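DUF1893 domain-containing protein (Thermotoga maritima, PDB 1VK9) is of unknown function but has a cytidine deaminase-like fold, was found ADP-ribosylated, and binds zinc ions in the crystal. Local coordinates at residues G47-D59 / D68-M82. Residues are numbered along the deposited sequence; the frame is centred on the assembly and turned at random.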
ATOM      1  N   GLY A  47       1.789  10.207   6.334  1.00 47.89           N
ATOM      2  CA  GLY A  47       1.106  10.476   5.075  1.00 47.37           C
ATOM      3  C   GLY A  47       1.638   9.664   3.926  1.00 44.94           C
ATOM      4  O   GLY A  47       2.097   8.543   4.119  1.00 45.26           O
ATOM      5  N   LEU A  48       1.590  10.230   2.731  1.00 43.06           N
ATOM      6  CA  LEU A  48       2.058   9.506   1.549  1.00 41.91           C
ATOM      7  C   LEU A  48       3.553   9.596   1.202  1.00 42.18           C
ATOM      8  O   LEU A  48       4.010   8.830   0.359  1.00 42.86           O
ATOM      9  CB  LEU A  48       1.237   9.889   0.328  1.00 39.85           C
ATOM     10  CG  LEU A  48      -0.198   9.395   0.362  1.00 39.90           C
ATOM     11  CD1 LEU A  48      -1.024  10.257  -0.586  1.00 33.71           C
ATOM     12  CD2 LEU A  48      -0.292   7.896   0.015  1.00 33.36           C
ATOM     13  N   LYS A  49       4.307  10.511   1.834  1.00 42.07           N
ATOM     14  CA  LYS A  49       5.734  10.695   1.525  1.00 40.14           C
ATOM     15  C   LYS A  49       6.498   9.354   1.371  1.00 39.35           C
ATOM     16  O   LYS A  49       7.190   9.165   0.367  1.00 38.17           O
ATOM     17  CB  LYS A  49       6.424  11.649   2.522  1.00 41.14           C
ATOM     18  CG  LYS A  49       7.784  12.256   2.041  1.00 44.24           C
ATOM     19  N   PRO A  50       6.378   8.431   2.341  1.00 38.03           N
ATOM     20  CA  PRO A  50       7.020   7.105   2.243  1.00 36.26           C
ATOM     21  C   PRO A  50       6.564   6.211   1.079  1.00 33.82           C
ATOM     22  O   PRO A  50       7.395   5.613   0.410  1.00 31.44           O
ATOM     23  CB  PRO A  50       6.664   6.451   3.589  1.00 36.03           C
ATOM     24  CG  PRO A  50       5.472   7.172   4.045  1.00 36.34           C
ATOM     25  CD  PRO A  50       5.694   8.588   3.638  1.00 36.88           C
ATOM     26  N   VAL A  51       5.258   6.102   0.858  1.00 34.39           N
ATOM     27  CA  VAL A  51       4.732   5.325  -0.261  1.00 32.65           C
ATOM     28  C   VAL A  51       5.314   5.835  -1.578  1.00 33.07           C
ATOM     29  O   VAL A  51       5.739   5.043  -2.430  1.00 35.08           O
ATOM     30  CB  VAL A  51       3.196   5.341  -0.293  1.00 31.05           C
ATOM     31  CG1 VAL A  51       2.689   4.579  -1.478  1.00 33.39           C
ATOM     32  CG2 VAL A  51       2.637   4.704   0.969  1.00 35.64           C
ATOM     33  N   VAL A  52       5.360   7.156  -1.730  1.00 31.17           N
ATOM     34  CA  VAL A  52       6.015   7.765  -2.873  1.00 30.14           C
ATOM     35  C   VAL A  52       7.524   7.447  -2.878  1.00 31.72           C
ATOM     36  O   VAL A  52       8.037   7.034  -3.906  1.00 33.18           O
ATOM     37  CB  VAL A  52       5.723   9.282  -2.949  1.00 30.36           C
ATOM     38  CG1 VAL A  52       6.503   9.949  -4.076  1.00 27.52           C
ATOM     39  CG2 VAL A  52       4.233   9.526  -3.144  1.00 30.31           C
ATOM     40  N   GLU A  53       8.224   7.615  -1.746  1.00 32.46           N
ATOM     41  CA  GLU A  53       9.639   7.254  -1.656  1.00 32.11           C
ATOM     42  C   GLU A  53       9.745   5.802  -2.161  1.00 29.98           C
ATOM     43  O   GLU A  53      10.492   5.526  -3.105  1.00 31.34           O
ATOM     44  CB  GLU A  53      10.225   7.440  -0.222  1.00 35.24           C
ATOM     45  CG  GLU A  53      10.579   8.881   0.222  1.00 47.90           C
ATOM     46  CD  GLU A  53      11.230   9.009   1.631  1.00 66.46           C
ATOM     47  OE1 GLU A  53      12.453   8.715   1.750  1.00 73.43           O
ATOM     48  OE2 GLU A  53      10.558   9.443   2.625  1.00 62.37           O
ATOM     49  N   LEU A  54       8.955   4.891  -1.592  1.00 26.46           N
ATOM     50  CA  LEU A  54       8.967   3.489  -2.007  1.00 27.11           C
ATOM     51  C   LEU A  54       8.730   3.304  -3.521  1.00 29.03           C
ATOM     52  O   LEU A  54       9.456   2.571  -4.189  1.00 30.26           O
ATOM     53  CB  LEU A  54       7.937   2.690  -1.211  1.00 27.12           C
ATOM     54  CG  LEU A  54       7.699   1.208  -1.555  1.00 25.39           C
ATOM     55  CD1 LEU A  54       8.986   0.395  -1.479  1.00 22.95           C
ATOM     56  CD2 LEU A  54       6.630   0.613  -0.636  1.00 17.14           C
ATOM     57  N   PHE A  55       7.716   3.977  -4.056  1.00 28.87           N
ATOM     58  CA  PHE A  55       7.430   3.963  -5.484  1.00 28.36           C
ATOM     59  C   PHE A  55       8.614   4.418  -6.338  1.00 30.55           C
ATOM     60  O   PHE A  55       8.885   3.857  -7.387  1.00 32.11           O
ATOM     61  CB  PHE A  55       6.239   4.868  -5.757  1.00 28.26           C
ATOM     62  CG  PHE A  55       5.627   4.685  -7.119  1.00 26.30           C
ATOM     63  CD1 PHE A  55       4.712   3.672  -7.352  1.00 20.73           C
ATOM     64  CD2 PHE A  55       5.938   5.561  -8.157  1.00 21.90           C
ATOM     65  CE1 PHE A  55       4.135   3.506  -8.610  1.00 26.49           C
ATOM     66  CE2 PHE A  55       5.376   5.407  -9.410  1.00 15.65           C
ATOM     67  CZ  PHE A  55       4.473   4.377  -9.648  1.00 19.15           C
ATOM     68  N   LYS A  56       9.310   5.452  -5.887  1.00 32.04           N
ATOM     69  CA  LYS A  56      10.417   6.020  -6.632  1.00 30.20           C
ATOM     70  C   LYS A  56      11.604   5.063  -6.610  1.00 29.62           C
ATOM     71  O   LYS A  56      12.476   5.164  -7.464  1.00 28.71           O
ATOM     72  CB  LYS A  56      10.808   7.380  -6.033  1.00 30.22           C
ATOM     73  CG  LYS A  56       9.832   8.538  -6.308  1.00 36.20           C
ATOM     74  CD  LYS A  56       9.998   9.109  -7.744  1.00 55.59           C
ATOM     75  CE  LYS A  56       9.152  10.379  -8.008  1.00 60.75           C
ATOM     76  NZ  LYS A  56       9.594  11.576  -7.219  1.00 59.90           N
ATOM     77  N   ARG A  57      11.633   4.139  -5.643  1.00 29.48           N
ATOM     78  CA  ARG A  57      12.803   3.282  -5.411  1.00 28.73           C
ATOM     79  C   ARG A  57      12.826   1.953  -6.165  1.00 29.53           C
ATOM     80  O   ARG A  57      13.915   1.498  -6.490  1.00 29.59           O
ATOM     81  CB  ARG A  57      12.989   3.001  -3.922  1.00 28.97           C
ATOM     82  CG  ARG A  57      14.423   3.111  -3.408  1.00 32.70           C
ATOM     83  CD  ARG A  57      14.538   2.808  -1.891  1.00 49.94           C
ATOM     84  NE  ARG A  57      15.736   3.363  -1.266  1.00 55.33           N
ATOM     85  CZ  ARG A  57      16.981   3.024  -1.608  1.00 64.12           C
ATOM     86  NH1 ARG A  57      17.182   2.124  -2.567  1.00 65.53           N
ATOM     87  NH2 ARG A  57      18.032   3.579  -1.000  1.00 63.58           N
ATOM     88  N   PHE A  58      11.662   1.322  -6.409  1.00 29.18           N
ATOM     89  CA  PHE A  58      11.587  -0.007  -7.039  1.00 29.44           C
ATOM     90  C   PHE A  58      10.543  -0.042  -8.134  1.00 32.60           C
ATOM     91  O   PHE A  58       9.411   0.441  -7.949  1.00 36.87           O
ATOM     92  CB  PHE A  58      11.189  -1.132  -6.064  1.00 27.68           C
ATOM     93  CG  PHE A  58      12.073  -1.275  -4.892  1.00 32.76           C
ATOM     94  CD1 PHE A  58      13.301  -1.926  -5.003  1.00 34.99           C
ATOM     95  CD2 PHE A  58      11.669  -0.776  -3.641  1.00 35.41           C
ATOM     96  CE1 PHE A  58      14.145  -2.047  -3.879  1.00 41.27           C
ATOM     97  CE2 PHE A  58      12.498  -0.891  -2.520  1.00 38.68           C
ATOM     98  CZ  PHE A  58      13.741  -1.530  -2.637  1.00 36.87           C
ATOM     99  N   ASP A  59      10.873  -0.699  -9.241  1.00 32.50           N
ATOM    100  CA  ASP A  59       9.914  -0.803 -10.321  1.00 30.44           C
ATOM    101  C   ASP A  59       8.719  -1.672  -9.915  1.00 32.83           C
ATOM    102  O   ASP A  59       7.550  -1.376 -10.260  1.00 36.62           O
ATOM    103  CB  ASP A  59      10.582  -1.293 -11.599  1.00 27.16           C
ATOM    104  CG  ASP A  59       9.604  -1.798 -12.575  1.00 27.74           C
ATOM    105  OD1 ASP A  59       9.035  -0.996 -13.334  1.00 33.17           O
ATOM    106  OD2 ASP A  59       9.272  -2.994 -12.627  1.00 36.29           O
ATOM    107  N   ASP A  68       1.609  -1.668   5.811  1.00 33.82           N
ATOM    108  CA  ASP A  68       1.323  -0.250   5.856  1.00 35.38           C
ATOM    109  C   ASP A  68       0.340   0.053   6.996  1.00 36.53           C
ATOM    110  O   ASP A  68      -0.595  -0.704   7.241  1.00 37.54           O
ATOM    111  CB  ASP A  68       0.765   0.193   4.501  1.00 35.98           C
ATOM    112  CG  ASP A  68       0.838   1.689   4.302  1.00 38.48           C
ATOM    113  OD1 ASP A  68       1.201   2.406   5.260  1.00 42.28           O
ATOM    114  OD2 ASP A  68       0.547   2.242   3.230  1.00 29.70           O
ATOM    115  N   LYS A  69       0.579   1.157   7.698  1.00 38.05           N
ATOM    116  CA  LYS A  69      -0.199   1.568   8.875  1.00 37.02           C
ATOM    117  C   LYS A  69      -1.632   1.982   8.451  1.00 37.83           C
ATOM    118  O   LYS A  69      -2.625   1.652   9.111  1.00 39.86           O
ATOM    119  CB  LYS A  69       0.512   2.760   9.523  1.00 35.08           C
ATOM    120  CG  LYS A  69       0.698   2.744  11.019  1.00 39.36           C
ATOM    121  CD  LYS A  69       1.387   4.062  11.415  1.00 46.95           C
ATOM    122  CE  LYS A  69       1.945   4.042  12.814  1.00 47.78           C
ATOM    123  NZ  LYS A  69       0.928   4.633  13.716  1.00 52.96           N
HETATM  124  N   MSE A  70      -1.729   2.699   7.337  1.00 35.31           N
HETATM  125  CA  MSE A  70      -2.964   3.331   6.948  1.00 34.17           C
HETATM  126  C   MSE A  70      -3.076   3.287   5.429  1.00 33.47           C
HETATM  127  O   MSE A  70      -2.357   4.002   4.730  1.00 34.66           O
HETATM  128  CB  MSE A  70      -2.953   4.781   7.452  1.00 35.06           C
HETATM  129  CG  MSE A  70      -4.203   5.605   7.113  1.00 40.89           C
HETATM  130 SE   MSE A  70      -5.870   4.893   7.935  1.00 58.61          SE
HETATM  131  CE  MSE A  70      -5.574   5.272   9.956  1.00 56.44           C
ATOM    132  N   VAL A  71      -3.957   2.437   4.909  1.00 30.45           N
ATOM    133  CA  VAL A  71      -4.047   2.287   3.467  1.00 30.08           C
ATOM    134  C   VAL A  71      -5.332   2.908   2.925  1.00 31.88           C
ATOM    135  O   VAL A  71      -6.440   2.373   3.116  1.00 32.99           O
ATOM    136  CB  VAL A  71      -3.847   0.821   3.024  1.00 29.71           C
ATOM    137  CG1 VAL A  71      -4.058   0.664   1.530  1.00 29.52           C
ATOM    138  CG2 VAL A  71      -2.451   0.388   3.337  1.00 30.55           C
ATOM    139  N   GLY A  72      -5.175   4.057   2.272  1.00 31.78           N
ATOM    140  CA  GLY A  72      -6.286   4.710   1.603  1.00 33.66           C
ATOM    141  C   GLY A  72      -6.217   4.433   0.115  1.00 34.27           C
ATOM    142  O   GLY A  72      -5.315   3.729  -0.346  1.00 36.00           O
ATOM    143  N   LYS A  73      -7.153   4.990  -0.642  1.00 32.59           N
ATOM    144  CA  LYS A  73      -7.143   4.835  -2.099  1.00 31.86           C
ATOM    145  C   LYS A  73      -5.828   5.298  -2.751  1.00 32.30           C
ATOM    146  O   LYS A  73      -5.304   4.648  -3.676  1.00 30.02           O
ATOM    147  CB  LYS A  73      -8.304   5.595  -2.707  1.00 29.70           C
ATOM    148  CG  LYS A  73      -8.928   4.917  -3.855  1.00 26.75           C
ATOM    149  CD  LYS A  73     -10.026   5.787  -4.410  1.00 28.58           C
ATOM    150  CE  LYS A  73     -10.372   5.324  -5.772  1.00 20.16           C
ATOM    151  NZ  LYS A  73     -11.791   5.469  -6.003  1.00 33.69           N
ATOM    152  N   ALA A  74      -5.304   6.425  -2.271  1.00 32.59           N
ATOM    153  CA  ALA A  74      -4.059   6.937  -2.811  1.00 33.65           C
ATOM    154  C   ALA A  74      -2.940   5.890  -2.686  1.00 36.74           C
ATOM    155  O   ALA A  74      -2.381   5.511  -3.712  1.00 41.25           O
ATOM    156  CB  ALA A  74      -3.694   8.216  -2.173  1.00 32.54           C
ATOM    157  N   ALA A  75      -2.664   5.379  -1.472  1.00 34.70           N
ATOM    158  CA  ALA A  75      -1.635   4.344  -1.253  1.00 30.62           C
ATOM    159  C   ALA A  75      -1.953   3.044  -1.972  1.00 31.44           C
ATOM    160  O   ALA A  75      -1.057   2.391  -2.523  1.00 32.46           O
ATOM    161  CB  ALA A  75      -1.436   4.077   0.219  1.00 28.05           C
ATOM    162  N   ALA A  76      -3.226   2.650  -1.965  1.00 31.17           N
ATOM    163  CA  ALA A  76      -3.634   1.440  -2.680  1.00 30.02           C
ATOM    164  C   ALA A  76      -3.193   1.509  -4.153  1.00 31.39           C
ATOM    165  O   ALA A  76      -2.656   0.541  -4.683  1.00 33.30           O
ATOM    166  CB  ALA A  76      -5.122   1.228  -2.573  1.00 27.92           C
ATOM    167  N   SER A  77      -3.381   2.665  -4.787  1.00 30.78           N
ATOM    168  CA  SER A  77      -3.008   2.849  -6.180  1.00 30.50           C
ATOM    169  C   SER A  77      -1.516   2.641  -6.391  1.00 31.57           C
ATOM    170  O   SER A  77      -1.097   1.903  -7.296  1.00 32.42           O
ATOM    171  CB  SER A  77      -3.427   4.229  -6.679  1.00 30.37           C
ATOM    172  OG  SER A  77      -4.837   4.346  -6.701  1.00 30.78           O
ATOM    173  N   PHE A  78      -0.704   3.290  -5.564  1.00 31.97           N
ATOM    174  CA  PHE A  78       0.741   3.120  -5.669  1.00 30.90           C
ATOM    175  C   PHE A  78       1.115   1.646  -5.473  1.00 30.69           C
ATOM    176  O   PHE A  78       1.806   1.046  -6.311  1.00 30.47           O
ATOM    177  CB  PHE A  78       1.455   4.001  -4.659  1.00 29.68           C
ATOM    178  CG  PHE A  78       1.574   5.429  -5.087  1.00 29.64           C
ATOM    179  CD1 PHE A  78       2.572   5.826  -5.962  1.00 30.20           C
ATOM    180  CD2 PHE A  78       0.697   6.378  -4.617  1.00 24.68           C
ATOM    181  CE1 PHE A  78       2.677   7.138  -6.362  1.00 26.39           C
ATOM    182  CE2 PHE A  78       0.807   7.694  -5.009  1.00 26.63           C
ATOM    183  CZ  PHE A  78       1.791   8.071  -5.886  1.00 26.91           C
ATOM    184  N   LEU A  79       0.617   1.063  -4.388  1.00 29.15           N
ATOM    185  CA  LEU A  79       0.932  -0.307  -4.067  1.00 28.88           C
ATOM    186  C   LEU A  79       0.438  -1.269  -5.183  1.00 29.19           C
ATOM    187  O   LEU A  79       1.167  -2.193  -5.559  1.00 29.79           O
ATOM    188  CB  LEU A  79       0.403  -0.652  -2.670  1.00 28.79           C
ATOM    189  CG  LEU A  79       1.052   0.100  -1.486  1.00 30.07           C
ATOM    190  CD1 LEU A  79       0.350  -0.200  -0.152  1.00 18.96           C
ATOM    191  CD2 LEU A  79       2.556  -0.170  -1.364  1.00 12.69           C
ATOM    192  N   LEU A  80      -0.756  -1.029  -5.738  1.00 26.10           N
ATOM    193  CA  LEU A  80      -1.296  -1.887  -6.801  1.00 26.26           C
ATOM    194  C   LEU A  80      -0.368  -1.903  -8.005  1.00 28.35           C
ATOM    195  O   LEU A  80      -0.089  -2.969  -8.583  1.00 30.23           O
ATOM    196  CB  LEU A  80      -2.678  -1.433  -7.259  1.00 23.32           C
ATOM    197  CG  LEU A  80      -3.889  -1.905  -6.447  1.00 28.90           C
ATOM    198  CD1 LEU A  80      -5.164  -1.503  -7.157  1.00 37.04           C
ATOM    199  CD2 LEU A  80      -3.888  -3.389  -6.213  1.00 22.22           C
ATOM    200  N   LYS A  81       0.130  -0.726  -8.372  1.00 27.27           N
ATOM    201  CA  LYS A  81       1.016  -0.633  -9.517  1.00 28.52           C
ATOM    202  C   LYS A  81       2.313  -1.415  -9.281  1.00 30.02           C
ATOM    203  O   LYS A  81       2.889  -1.977 -10.225  1.00 29.76           O
ATOM    204  CB  LYS A  81       1.296   0.825  -9.892  1.00 27.41           C
ATOM    205  CG  LYS A  81       2.288   1.018 -11.026  1.00 29.84           C
ATOM    206  CD  LYS A  81       1.760   0.440 -12.350  1.00 42.05           C
ATOM    207  CE  LYS A  81       1.664   1.472 -13.469  1.00 43.59           C
ATOM    208  NZ  LYS A  81       3.015   1.632 -13.979  1.00 35.29           N
HETATM  209  N   MSE A  82       2.748  -1.493  -8.026  1.00 29.90           N
HETATM  210  CA  MSE A  82       4.041  -2.106  -7.756  1.00 31.01           C
HETATM  211  C   MSE A  82       3.967  -3.621  -7.705  1.00 30.55           C
HETATM  212  O   MSE A  82       4.996  -4.292  -7.690  1.00 31.43           O
HETATM  213  CB  MSE A  82       4.635  -1.550  -6.483  1.00 31.05           C
HETATM  214  CG  MSE A  82       5.203  -0.175  -6.672  1.00 42.67           C
HETATM  215 SE   MSE A  82       6.035   0.470  -5.042  1.00 65.60          SE
HETATM  216  CE  MSE A  82       4.408   1.024  -4.131  1.00 58.74           C
TER
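Val-51 lies level with Ala-75, and Phe-55 with Phe-78, where helices 49-57 and 73-82 run side by side in nearly the same direction, their axes 10.1 Å apart and inclined by 16°; past the first helix, Asp-59 comes level with Met-82. Two helices so aligned can pack chiefly through apolar side chains and the carbon part of a lysine, and here no hydrogen bond crosses between them. The centrepiece is a T-shaped aromatic pair: the CD1 edge of Phe-78 points at one face of Phe-55, off-centre toward its rim, with centroids 5.0 Å apart and planes at 82°. A chi1 of -166° swings Phe-55 CG away from its own N, beside the carbonyl carbon, and sets that face against Phe-78. At the edge of the same ring sits Lys-81 CG, 3.9 Å from Phe-55 CE1, while the selenium of selenomethionine Met-82 approaches obliquely, 5.3 Å from the Phe-55 centroid, and also meets Leu-54 CG. Replacing Phe-55 with alanine would probably leave the Phe-78 edge without its aromatic face and Met-82 freer to turn. Val-51 CG1 packs 3.5 Å from Phe-78 CB; its CG2 approaches Asp-68, bonded covalently through OD1 to an unidentified ligand that Ala-74 N and Ala-75 N also hydrogen-bond. Helix 73-82 forms a beta-alpha-beta crossover between parallel strands 65-68 and 86-93. Leu-32 of strand 32-35 touches Val-51 and Leu-54, while helix 137-145 packs on both helices, Ile-141 against Phe-78 and Leu-145 against Val-52.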